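Local coordinates for protein glutathione S-transferase (Agrobacterium tumefaciens, PDB 2YCD) that probably conjugates glutathione to electrophilic compounds, possibly including herbicides, and binds S-(p-nitrobenzyl)glutathione in a pocket between its two domains, at residues P15-T20 with V45-H50; L127-V132 with R186-S191; R167-G172 with L201-R206. One frame throughout, in Å; residues are numbered along the deposited sequence.

Interaction 1 of 3, residues P15-T20 with V45-H50; sequences PNPTIT and VGQPYH
H50 is clasped through its backbone by two residues of 15-20. H50 N donates to P17 O at 3.0 Å, and H50 O accepts from I19 N at 2.9 Å; both donors lie in the plane of the carbonyl they meet. T18 CA adds a CH...O contact to H50 O at 3.2 Å. A third bond links side chains: N16 ND2 donates to H50 NE2 at 3.0 Å, nearly straight (165°) and in the amide plane, though tilted from the imidazole plane. H50 NE2 acts as acceptor, consistent with an unprotonated nitrogen there. Q47 folds back at chi2 (67°), so Q47 NE2 reaches a lone pair of P48 O at 2.9 Å.

Around these bonds, the P17 ring packs its CG against Y49 CB at 4.0 Å. I19 CD1 approaches Y49 CE2 obliquely, while the phenol OH is bonded to R39 of helix 35-45. That helix ends in a Schellman motif with G46, of positive phi, as its C-prime residue. The T18-H50 parallel bridge thus opens the pairing of strands 18-22 and 50-54, joined through helix 35-45 in the beta-alpha-beta crossover of a thioredoxin-like glutathione transferase domain.

Interaction 2 of 3, residues L127-V132 with R186-S191; sequences LNFTTV and RRLESS. With GTB (S-(p-nitrobenzyl)glutathione), chain B.
R187, from the turn after helix 176-185, forms part of the ligand pocket on the electrophile side, the part that in glutathione transferases is built largely by the helical domain; the 186-191 turn contributes it, backed by L127 of helix 105-135. The guanidinium of R187 is sandwiched. L127 CD2 sits over the centre of one face, 3.3 Å from R187 CZ, while C6' of the nitrobenzyl ring of GTB lies over the opposite face, offset toward its rim and 3.5 Å from R187 NH2. L127 comes obliquely across with one methyl, which also touches NE. The arginine chain bends at chi3 (77°), turning its flat end into the slot between leucine and ligand.

Its face against C6' makes the arginine a wall at the ligand's aromatic end, whereas E85, S86, I73, Q72 and T121 of the second subunit hydrogen-bond to GTB. A water in the guanidinium plane accepts from R187 NE at 3.0 Å and shares a weak hydrogen bond with T130 OG1.

Beyond the arginine, along the helix, the packing turns apolar, joining the long helix to the turn. L188 CD2 lies 4.4 Å from both F129 CD2 and T130 CG2, and S191 CB meets the F129 ring at its edge. Within the turn, L188 O accepts from S191 N and from S191 OG, the latter at 2.7 Å and on a lone pair. R186 grips E189 side-on, R186 NE to E189 OE2 at 3.0 Å and NH2 to OE1, and E189 also has K208 as a salt-bridge partner.

Interaction 3 of 3, residues R167-G172 with L201-R206; sequences REWLEG and LAYVER
Three flat groups, an indole, a phenol and a guanidinium, meet around a single carbonyl, E168 O. That oxygen lies at the edge of the R206 guanidinium and also in plane at the edge of the Y203 ring. One face of the guanidinium rests on Y203 CA, one turn earlier in the same helix. The W169 indole has the aliphatic E168 CG over one face, 3.4 Å above its plane, and G172 O and R206 O at its edge.

R206 takes hold of E168 O side-on with two nitrogens, R206 NE at 3.1 Å and R206 NH2 at 3.0 Å. The first donor comes in on a lone pair in the carbonyl plane, whereas the second stands above that plane. A bend at chi3 (-65°) turns both N-H groups to the oxygen. The acceptor is the main-chain carbonyl, and the E168 carboxylate stays apart, its OE2 5.3 Å from R206 NE; its opposite charge may still add a weak attraction.

W169 and Y203 cross obliquely, W169 CE3 3.8 Å from Y203 CE1, and W169 CH2, the far corner of the indole, lies 3.8 Å from R206 CB. L170 meets the phenol at about a right angle, bringing L170 CD1 to 3.3 Å from Y203 OH. That hydroxyl is bonded to D178 OD1, which L170 N also reaches, so one carboxylate oxygen ties loop and tyrosine together. D178 stands in the first turn of helix 176-185.

The 167-172 loop is thus fastened onto helix 198-208, with helix 142-164 and helix 176-185 contributing L164, M181 and I182 around L170 and Y203.

How the interactions relate
Interaction 1 closes before the other two open and lies in the thioredoxin-like domain, where it begins the pairing of the edge strand 50-54 with strand 18-22. Interactions 2 and 3 both belong to the helical domain, and their segments alternate along the chain: helix 105-135, the 167-172 loop, the 186-191 turn, then helix 198-208. Their centres are about 20 Å apart, yet they touch, R186 CG packing on V204 CG1 at 3.9 Å. Interaction 1 stays separate, its centre about 29 Å from that of interaction 2 and about 26 Å from that of interaction 3. The helical pair therefore forms one continuous packed region whose interaction 2 end faces the bound ligand.

Interaction 1 of 3, residues P15-T20 with V45-H50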
loop_
_atom_site.group_PDB
_atom_site.type_symbol
_atom_site.label_atom_id
_atom_site.label_comp_id
_atom_site.label_asym_id
_atom_site.label_seq_id
_atom_site.Cartn_x
_atom_site.Cartn_y
_atom_site.Cartn_z
ATOM N N PRO A 15 -17.463 -8.055 21.336
ATOM C CA PRO A 15 -18.434 -7.372 20.479
ATOM C C PRO A 15 -18.085 -7.509 18.999
ATOM O O PRO A 15 -16.918 -7.395 18.619
ATOM C CB PRO A 15 -18.308 -5.917 20.923
ATOM C CG PRO A 15 -16.919 -5.790 21.391
ATOM C CD PRO A 15 -16.541 -7.114 21.993
ATOM N N ASN A 16 -19.093 -7.762 18.173
ATOM C CA ASN A 16 -18.954 -7.696 16.720
ATOM C C ASN A 16 -18.399 -6.336 16.305
ATOM O O ASN A 16 -18.721 -5.330 16.923
ATOM C CB ASN A 16 -20.335 -7.837 16.079
ATOM C CG ASN A 16 -20.989 -9.184 16.342
ATOM O OD1 ASN A 16 -20.330 -10.188 16.645
ATOM N ND2 ASN A 16 -22.309 -9.207 16.217
ATOM N N PRO A 17 -17.577 -6.298 15.250
ATOM C CA PRO A 17 -17.106 -5.015 14.740
ATOM C C PRO A 17 -18.155 -4.321 13.857
ATOM O O PRO A 17 -19.083 -4.955 13.329
ATOM C CB PRO A 17 -15.885 -5.415 13.908
ATOM C CG PRO A 17 -16.256 -6.748 13.364
ATOM C CD PRO A 17 -17.021 -7.434 14.493
ATOM N N THR A 18 -17.999 -3.005 13.737
ATOM C CA THR A 18 -18.833 -2.165 12.894
ATOM C C THR A 18 -17.937 -1.466 11.864
ATOM O O THR A 18 -16.913 -0.885 12.222
ATOM C CB THR A 18 -19.576 -1.100 13.723
ATOM O OG1 THR A 18 -20.425 -1.774 14.661
ATOM C CG2 THR A 18 -20.422 -0.205 12.813
ATOM N N ILE A 19 -18.311 -1.546 10.594
ATOM C CA ILE A 19 -17.542 -0.897 9.543
ATOM C C ILE A 19 -18.339 0.202 8.859
ATOM O O ILE A 19 -19.567 0.120 8.739
ATOM C CB ILE A 19 -17.023 -1.904 8.517
ATOM C CG1 ILE A 19 -18.165 -2.481 7.705
ATOM C CG2 ILE A 19 -16.194 -3.007 9.223
ATOM C CD1 ILE A 19 -17.688 -3.400 6.586
ATOM N N THR A 20 -17.660 1.253 8.438
ATOM C CA THR A 20 -18.351 2.315 7.708
ATOM C C THR A 20 -18.335 2.040 6.214
ATOM O O THR A 20 -17.355 1.501 5.667
ATOM C CB THR A 20 -17.738 3.692 7.974
ATOM O OG1 THR A 20 -16.325 3.619 7.727
ATOM C CG2 THR A 20 -18.003 4.156 9.422
ATOM N N VAL A 45 -13.826 -15.677 7.818
ATOM C CA VAL A 45 -13.525 -16.147 9.173
ATOM C C VAL A 45 -14.794 -16.402 10.003
ATOM O O VAL A 45 -14.706 -16.904 11.132
ATOM C CB VAL A 45 -12.528 -15.217 9.928
ATOM C CG1 VAL A 45 -11.237 -15.025 9.109
ATOM C CG2 VAL A 45 -13.158 -13.869 10.271
ATOM N N GLY A 46 -15.968 -16.091 9.453
ATOM C CA GLY A 46 -17.225 -16.357 10.136
ATOM C C GLY A 46 -17.486 -15.394 11.284
ATOM O O GLY A 46 -18.084 -15.762 12.293
ATOM N N GLN A 47 -17.043 -14.150 11.138
ATOM C CA GLN A 47 -17.294 -13.118 12.147
ATOM C C GLN A 47 -18.495 -12.235 11.779
ATOM O O GLN A 47 -18.423 -11.463 10.822
ATOM C CB GLN A 47 -16.054 -12.239 12.307
ATOM C CG GLN A 47 -16.280 -11.021 13.191
ATOM C CD GLN A 47 -16.527 -11.411 14.623
ATOM O OE1 GLN A 47 -15.673 -12.033 15.255
ATOM N NE2 GLN A 47 -17.706 -11.070 15.141
ATOM N N PRO A 48 -19.609 -12.322 12.543
ATOM C CA PRO A 48 -20.720 -11.391 12.302
ATOM C C PRO A 48 -20.282 -9.939 12.471
ATOM O O PRO A 48 -19.416 -9.643 13.291
ATOM C CB PRO A 48 -21.756 -11.769 13.380
ATOM C CG PRO A 48 -21.370 -13.160 13.810
ATOM C CD PRO A 48 -19.878 -13.248 13.662
ATOM N N TYR A 49 -20.848 -9.043 11.673
ATOM C CA TYR A 49 -20.459 -7.645 11.743
ATOM C C TYR A 49 -21.647 -6.750 11.419
ATOM O O TYR A 49 -22.739 -7.221 11.011
ATOM C CB TYR A 49 -19.275 -7.356 10.798
ATOM C CG TYR A 49 -19.625 -7.463 9.324
ATOM C CD1 TYR A 49 -19.616 -8.691 8.672
ATOM C CD2 TYR A 49 -19.970 -6.337 8.588
ATOM C CE1 TYR A 49 -19.935 -8.802 7.319
ATOM C CE2 TYR A 49 -20.293 -6.438 7.226
ATOM C CZ TYR A 49 -20.292 -7.675 6.611
ATOM O OH TYR A 49 -20.611 -7.765 5.271
ATOM N N HIS A 50 -21.434 -5.460 11.606
ATOM C CA HIS A 50 -22.456 -4.448 11.397
ATOM C C HIS A 50 -21.895 -3.343 10.535
ATOM O O HIS A 50 -20.667 -3.196 10.420
ATOM C CB HIS A 50 -22.934 -3.896 12.750
ATOM C CG HIS A 50 -23.282 -4.973 13.718
ATOM N ND1 HIS A 50 -24.508 -5.605 13.710
ATOM C CD2 HIS A 50 -22.539 -5.607 14.658
ATOM C CE1 HIS A 50 -24.519 -6.551 14.627
ATOM N NE2 HIS A 50 -23.334 -6.575 15.219
#

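Interaction 2 of 3, residues L127-V132 with R186-S191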
loop_
_atom_site.group_PDB
_atom_site.type_symbol
_atom_site.label_atom_id
_atom_site.label_comp_id
_atom_site.label_asym_id
_atom_site.label_seq_id
_atom_site.Cartn_x
_atom_site.Cartn_y
_atom_site.Cartn_z
ATOM N N LEU A 127 -5.066 1.925 -10.962
ATOM C CA LEU A 127 -5.711 3.206 -10.710
ATOM C C LEU A 127 -5.164 4.317 -11.605
ATOM O O LEU A 127 -5.907 5.221 -11.997
ATOM C CB LEU A 127 -5.572 3.586 -9.238
ATOM C CG LEU A 127 -6.253 2.593 -8.295
ATOM C CD1 LEU A 127 -6.233 3.132 -6.867
ATOM C CD2 LEU A 127 -7.684 2.288 -8.742
ATOM N N ASN A 128 -3.878 4.263 -11.940
ATOM C CA ASN A 128 -3.319 5.264 -12.851
ATOM C C ASN A 128 -4.058 5.187 -14.188
ATOM O O ASN A 128 -4.363 6.213 -14.801
ATOM C CB ASN A 128 -1.801 5.098 -13.035
ATOM C CG ASN A 128 -1.015 5.549 -11.821
ATOM O OD1 ASN A 128 -1.532 6.252 -10.953
ATOM N ND2 ASN A 128 0.239 5.134 -11.754
ATOM N N PHE A 129 -4.386 3.970 -14.601
ATOM C CA PHE A 129 -5.162 3.748 -15.814
ATOM C C PHE A 129 -6.630 4.123 -15.684
ATOM O O PHE A 129 -7.152 4.885 -16.511
ATOM C CB PHE A 129 -5.027 2.295 -16.276
ATOM C CG PHE A 129 -5.973 1.925 -17.385
ATOM C CD1 PHE A 129 -5.718 2.304 -18.699
ATOM C CD2 PHE A 129 -7.117 1.210 -17.108
ATOM C CE1 PHE A 129 -6.599 1.962 -19.721
ATOM C CE2 PHE A 129 -8.007 0.877 -18.114
ATOM C CZ PHE A 129 -7.741 1.253 -19.422
ATOM N N THR A 130 -7.315 3.618 -14.664
ATOM C CA THR A 130 -8.760 3.858 -14.579
ATOM C C THR A 130 -9.090 5.328 -14.299
ATOM O O THR A 130 -10.152 5.816 -14.705
ATOM C CB THR A 130 -9.454 2.921 -13.558
ATOM O OG1 THR A 130 -8.942 3.183 -12.252
ATOM C CG2 THR A 130 -9.218 1.466 -13.927
ATOM N N THR A 131 -8.182 6.044 -13.642
ATOM C CA THR A 131 -8.373 7.465 -13.388
ATOM C C THR A 131 -8.419 8.251 -14.705
ATOM O O THR A 131 -9.324 9.070 -14.920
ATOM C CB THR A 131 -7.276 8.026 -12.470
ATOM O OG1 THR A 131 -7.448 7.484 -11.153
ATOM C CG2 THR A 131 -7.358 9.558 -12.390
ATOM N N VAL A 132 -7.451 8.001 -15.586
ATOM C CA VAL A 132 -7.441 8.625 -16.902
ATOM C C VAL A 132 -8.644 8.152 -17.712
ATOM O O VAL A 132 -9.358 8.960 -18.322
ATOM C CB VAL A 132 -6.140 8.301 -17.668
ATOM C CG1 VAL A 132 -6.176 8.946 -19.060
ATOM C CG2 VAL A 132 -4.927 8.788 -16.883
ATOM N N ARG A 186 -10.578 -6.712 -9.716
ATOM C CA ARG A 186 -11.960 -6.511 -10.143
ATOM C C ARG A 186 -12.246 -5.106 -10.654
ATOM O O ARG A 186 -13.220 -4.923 -11.380
ATOM C CB ARG A 186 -12.952 -6.906 -9.044
ATOM C CG ARG A 186 -13.067 -8.418 -8.841
ATOM C CD ARG A 186 -14.342 -8.789 -8.014
ATOM N NE ARG A 186 -15.551 -8.359 -8.731
ATOM C CZ ARG A 186 -16.509 -7.560 -8.259
ATOM N NH1 ARG A 186 -16.471 -7.108 -7.023
ATOM N NH2 ARG A 186 -17.538 -7.223 -9.042
ATOM N N ARG A 187 -11.403 -4.126 -10.299
ATOM C CA ARG A 187 -11.565 -2.784 -10.868
ATOM C C ARG A 187 -11.353 -2.756 -12.375
ATOM O O ARG A 187 -11.716 -1.785 -13.035
ATOM C CB ARG A 187 -10.650 -1.787 -10.161
ATOM C CG ARG A 187 -10.996 -1.687 -8.691
ATOM C CD ARG A 187 -10.203 -0.633 -7.979
ATOM N NE ARG A 187 -10.717 0.700 -8.267
ATOM C CZ ARG A 187 -10.689 1.711 -7.408
ATOM N NH1 ARG A 187 -10.167 1.549 -6.194
ATOM N NH2 ARG A 187 -11.164 2.889 -7.774
ATOM N N LEU A 188 -10.809 -3.839 -12.923
ATOM C CA LEU A 188 -10.607 -3.959 -14.372
ATOM C C LEU A 188 -11.717 -4.694 -15.101
ATOM O O LEU A 188 -11.652 -4.817 -16.334
ATOM C CB LEU A 188 -9.293 -4.667 -14.679
ATOM C CG LEU A 188 -8.035 -3.913 -14.271
ATOM C CD1 LEU A 188 -6.829 -4.796 -14.524
ATOM C CD2 LEU A 188 -7.917 -2.606 -15.060
ATOM N N GLU A 189 -12.710 -5.216 -14.388
ATOM C CA GLU A 189 -13.758 -6.010 -15.052
ATOM C C GLU A 189 -14.423 -5.240 -16.195
ATOM O O GLU A 189 -14.531 -5.757 -17.301
ATOM C CB GLU A 189 -14.818 -6.503 -14.057
ATOM C CG GLU A 189 -14.346 -7.623 -13.134
ATOM C CD GLU A 189 -15.421 -8.091 -12.150
ATOM O OE1 GLU A 189 -16.422 -7.368 -11.956
ATOM O OE2 GLU A 189 -15.260 -9.187 -11.565
ATOM N N SER A 190 -14.831 -4.002 -15.934
ATOM C CA SER A 190 -15.571 -3.199 -16.908
ATOM C C SER A 190 -14.766 -2.887 -18.176
ATOM O O SER A 190 -15.345 -2.632 -19.242
ATOM C CB SER A 190 -16.046 -1.895 -16.256
ATOM O OG SER A 190 -14.946 -1.058 -15.940
ATOM N N SER A 191 -13.440 -2.914 -18.061
ATOM C CA SER A 191 -12.547 -2.567 -19.170
ATOM C C SER A 191 -12.354 -3.736 -20.134
ATOM O O SER A 191 -11.978 -3.537 -21.286
ATOM C CB SER A 191 -11.189 -2.125 -18.633
ATOM O OG SER A 191 -10.436 -3.240 -18.163
HETATM N N1 GTB B . -6.098 3.606 1.528
HETATM C CA1 GTB B . -7.523 3.631 1.887
HETATM C C1 GTB B . -8.012 2.233 2.169
HETATM O O11 GTB B . -7.559 1.314 1.455
HETATM O O12 GTB B . -8.852 2.048 3.082
HETATM C CB1 GTB B . -8.300 4.302 0.744
HETATM C CG1 GTB B . -9.770 4.490 1.113
HETATM C CD1 GTB B . -10.578 5.045 -0.043
HETATM O OE1 GTB B . -10.019 5.313 -1.107
HETATM N N2 GTB B . -11.884 5.192 0.170
HETATM C CA2 GTB B . -12.793 5.701 -0.859
HETATM C C2 GTB B . -13.619 6.844 -0.355
HETATM O O2 GTB B . -14.036 6.882 0.800
HETATM C CB2 GTB B . -13.812 4.599 -1.206
HETATM S SG2 GTB B . -13.128 3.182 -1.996
HETATM N N3 GTB B . -13.891 7.800 -1.246
HETATM C CA3 GTB B . -14.729 8.957 -0.982
HETATM C C3 GTB B . -13.976 10.254 -0.909
HETATM O O31 GTB B . -12.757 10.272 -1.169
HETATM O O32 GTB B . -14.640 11.264 -0.580
HETATM C "C'" GTB B . -12.579 3.726 -3.586
HETATM C "C1'" GTB B . -13.599 3.478 -4.667
HETATM C "C2'" GTB B . -14.491 4.477 -5.022
HETATM C "C3'" GTB B . -15.426 4.243 -6.029
HETATM C "C4'" GTB B . -15.459 3.010 -6.677
HETATM N N41 GTB B . -16.397 2.778 -7.700
HETATM O O41 GTB B . -16.374 1.741 -8.358
HETATM O O42 GTB B . -17.228 3.635 -7.937
HETATM C "C5'" GTB B . -14.555 2.019 -6.321
HETATM C "C6'" GTB B . -13.619 2.251 -5.319
HETATM O O HOH W 1 -11.502 1.464 -11.099
#

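Interaction 3 of 3, residues R167-G172 with L201-R206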
loop_
_atom_site.group_PDB
_atom_site.type_symbol
_atom_site.label_atom_id
_atom_site.label_comp_id
_atom_site.label_asym_id
_atom_site.label_seq_id
_atom_site.Cartn_x
_atom_site.Cartn_y
_atom_site.Cartn_z
ATOM N N ARG A 167 -0.804 -21.605 -10.369
ATOM C CA ARG A 167 -1.136 -21.595 -8.942
ATOM C C ARG A 167 -2.629 -21.332 -8.748
ATOM O O ARG A 167 -3.203 -20.480 -9.441
ATOM C CB ARG A 167 -0.343 -20.502 -8.217
ATOM C CG ARG A 167 1.179 -20.693 -8.181
ATOM C CD ARG A 167 1.875 -19.425 -7.702
ATOM N NE ARG A 167 3.332 -19.551 -7.716
ATOM C CZ ARG A 167 4.087 -19.656 -6.627
ATOM N NH1 ARG A 167 3.531 -19.634 -5.421
ATOM N NH2 ARG A 167 5.403 -19.771 -6.741
ATOM N N GLU A 168 -3.247 -22.036 -7.793
ATOM C CA GLU A 168 -4.634 -21.761 -7.443
ATOM C C GLU A 168 -4.730 -20.376 -6.784
ATOM O O GLU A 168 -5.582 -19.580 -7.163
ATOM C CB GLU A 168 -5.187 -22.837 -6.499
ATOM C CG GLU A 168 -6.700 -22.770 -6.339
ATOM C CD GLU A 168 -7.239 -23.790 -5.346
ATOM O OE1 GLU A 168 -6.432 -24.525 -4.746
ATOM O OE2 GLU A 168 -8.470 -23.835 -5.161
ATOM N N TRP A 169 -3.828 -20.120 -5.837
ATOM C CA TRP A 169 -3.810 -18.872 -5.064
ATOM C C TRP A 169 -2.389 -18.334 -5.035
ATOM O O TRP A 169 -1.453 -19.004 -5.477
ATOM C CB TRP A 169 -4.345 -19.105 -3.645
ATOM C CG TRP A 169 -5.700 -19.778 -3.614
ATOM C CD1 TRP A 169 -5.978 -21.037 -3.151
ATOM C CD2 TRP A 169 -6.948 -19.235 -4.075
ATOM N NE1 TRP A 169 -7.318 -21.299 -3.290
ATOM C CE2 TRP A 169 -7.933 -20.216 -3.862
ATOM C CE3 TRP A 169 -7.330 -18.011 -4.643
ATOM C CZ2 TRP A 169 -9.275 -20.018 -4.185
ATOM C CZ3 TRP A 169 -8.667 -17.817 -4.981
ATOM C CH2 TRP A 169 -9.621 -18.820 -4.749
ATOM N N LEU A 170 -2.213 -17.119 -4.526
ATOM C CA LEU A 170 -0.885 -16.495 -4.528
ATOM C C LEU A 170 0.162 -17.219 -3.668
ATOM O O LEU A 170 1.326 -17.315 -4.081
ATOM C CB LEU A 170 -0.979 -15.021 -4.119
ATOM C CG LEU A 170 -1.682 -14.079 -5.112
ATOM C CD1 LEU A 170 -2.053 -12.795 -4.398
ATOM C CD2 LEU A 170 -0.867 -13.780 -6.364
ATOM N N GLU A 171 -0.210 -17.657 -2.469
ATOM C CA GLU A 171 0.744 -18.315 -1.547
ATOM C C GLU A 171 0.154 -19.573 -0.930
ATOM O O GLU A 171 -0.275 -19.576 0.226
ATOM C CB GLU A 171 1.199 -17.348 -0.437
ATOM C CG GLU A 171 2.149 -17.953 0.621
ATOM C CD GLU A 171 3.378 -18.636 0.028
ATOM O OE1 GLU A 171 4.010 -18.073 -0.894
ATOM O OE2 GLU A 171 3.713 -19.749 0.495
ATOM N N GLY A 172 0.114 -20.650 -1.706
ATOM C CA GLY A 172 -0.430 -21.900 -1.212
ATOM C C GLY A 172 -1.931 -21.820 -1.046
ATOM O O GLY A 172 -2.663 -21.680 -2.028
ATOM N N LEU A 201 -7.922 -13.860 -15.159
ATOM C CA LEU A 201 -9.374 -13.940 -15.212
ATOM C C LEU A 201 -9.887 -15.134 -14.411
ATOM O O LEU A 201 -10.822 -15.015 -13.625
ATOM C CB LEU A 201 -9.813 -14.065 -16.666
ATOM C CG LEU A 201 -11.327 -14.119 -16.875
ATOM C CD1 LEU A 201 -11.994 -12.879 -16.274
ATOM C CD2 LEU A 201 -11.617 -14.227 -18.366
ATOM N N ALA A 202 -9.274 -16.295 -14.615
ATOM C CA ALA A 202 -9.681 -17.509 -13.917
ATOM C C ALA A 202 -9.445 -17.383 -12.412
ATOM O O ALA A 202 -10.236 -17.885 -11.605
ATOM C CB ALA A 202 -8.937 -18.732 -14.488
ATOM N N TYR A 203 -8.346 -16.724 -12.048
ATOM C CA TYR A 203 -8.011 -16.452 -10.647
ATOM C C TYR A 203 -9.096 -15.584 -9.980
ATOM O O TYR A 203 -9.620 -15.929 -8.926
ATOM C CB TYR A 203 -6.626 -15.797 -10.604
ATOM C CG TYR A 203 -6.193 -15.235 -9.261
ATOM C CD1 TYR A 203 -5.908 -16.064 -8.191
ATOM C CD2 TYR A 203 -6.064 -13.861 -9.079
ATOM C CE1 TYR A 203 -5.500 -15.550 -6.964
ATOM C CE2 TYR A 203 -5.649 -13.331 -7.872
ATOM C CZ TYR A 203 -5.372 -14.165 -6.814
ATOM O OH TYR A 203 -4.991 -13.631 -5.604
ATOM N N VAL A 204 -9.464 -14.491 -10.629
ATOM C CA VAL A 204 -10.532 -13.632 -10.114
ATOM C C VAL A 204 -11.837 -14.432 -9.978
ATOM O O VAL A 204 -12.521 -14.343 -8.957
ATOM C CB VAL A 204 -10.734 -12.428 -11.033
ATOM C CG1 VAL A 204 -12.032 -11.689 -10.684
ATOM C CG2 VAL A 204 -9.534 -11.493 -10.930
ATOM N N GLU A 205 -12.180 -15.221 -10.999
ATOM C CA GLU A 205 -13.394 -16.029 -10.935
ATOM C C GLU A 205 -13.345 -17.074 -9.816
ATOM O O GLU A 205 -14.375 -17.342 -9.167
ATOM C CB GLU A 205 -13.734 -16.675 -12.289
ATOM C CG GLU A 205 -14.098 -15.661 -13.387
ATOM C CD GLU A 205 -15.269 -14.757 -13.023
ATOM O OE1 GLU A 205 -16.160 -15.197 -12.267
ATOM O OE2 GLU A 205 -15.302 -13.599 -13.498
ATOM N N ARG A 206 -12.175 -17.653 -9.559
ATOM C CA ARG A 206 -12.039 -18.607 -8.452
ATOM C C ARG A 206 -12.398 -17.956 -7.108
ATOM O O ARG A 206 -13.043 -18.570 -6.247
ATOM C CB ARG A 206 -10.620 -19.180 -8.384
ATOM C CG ARG A 206 -10.360 -20.292 -9.391
ATOM C CD ARG A 206 -9.134 -21.128 -9.013
ATOM N NE ARG A 206 -7.902 -20.363 -9.067
ATOM C CZ ARG A 206 -7.262 -20.059 -10.186
ATOM N NH1 ARG A 206 -7.753 -20.441 -11.367
ATOM N NH2 ARG A 206 -6.136 -19.375 -10.131
#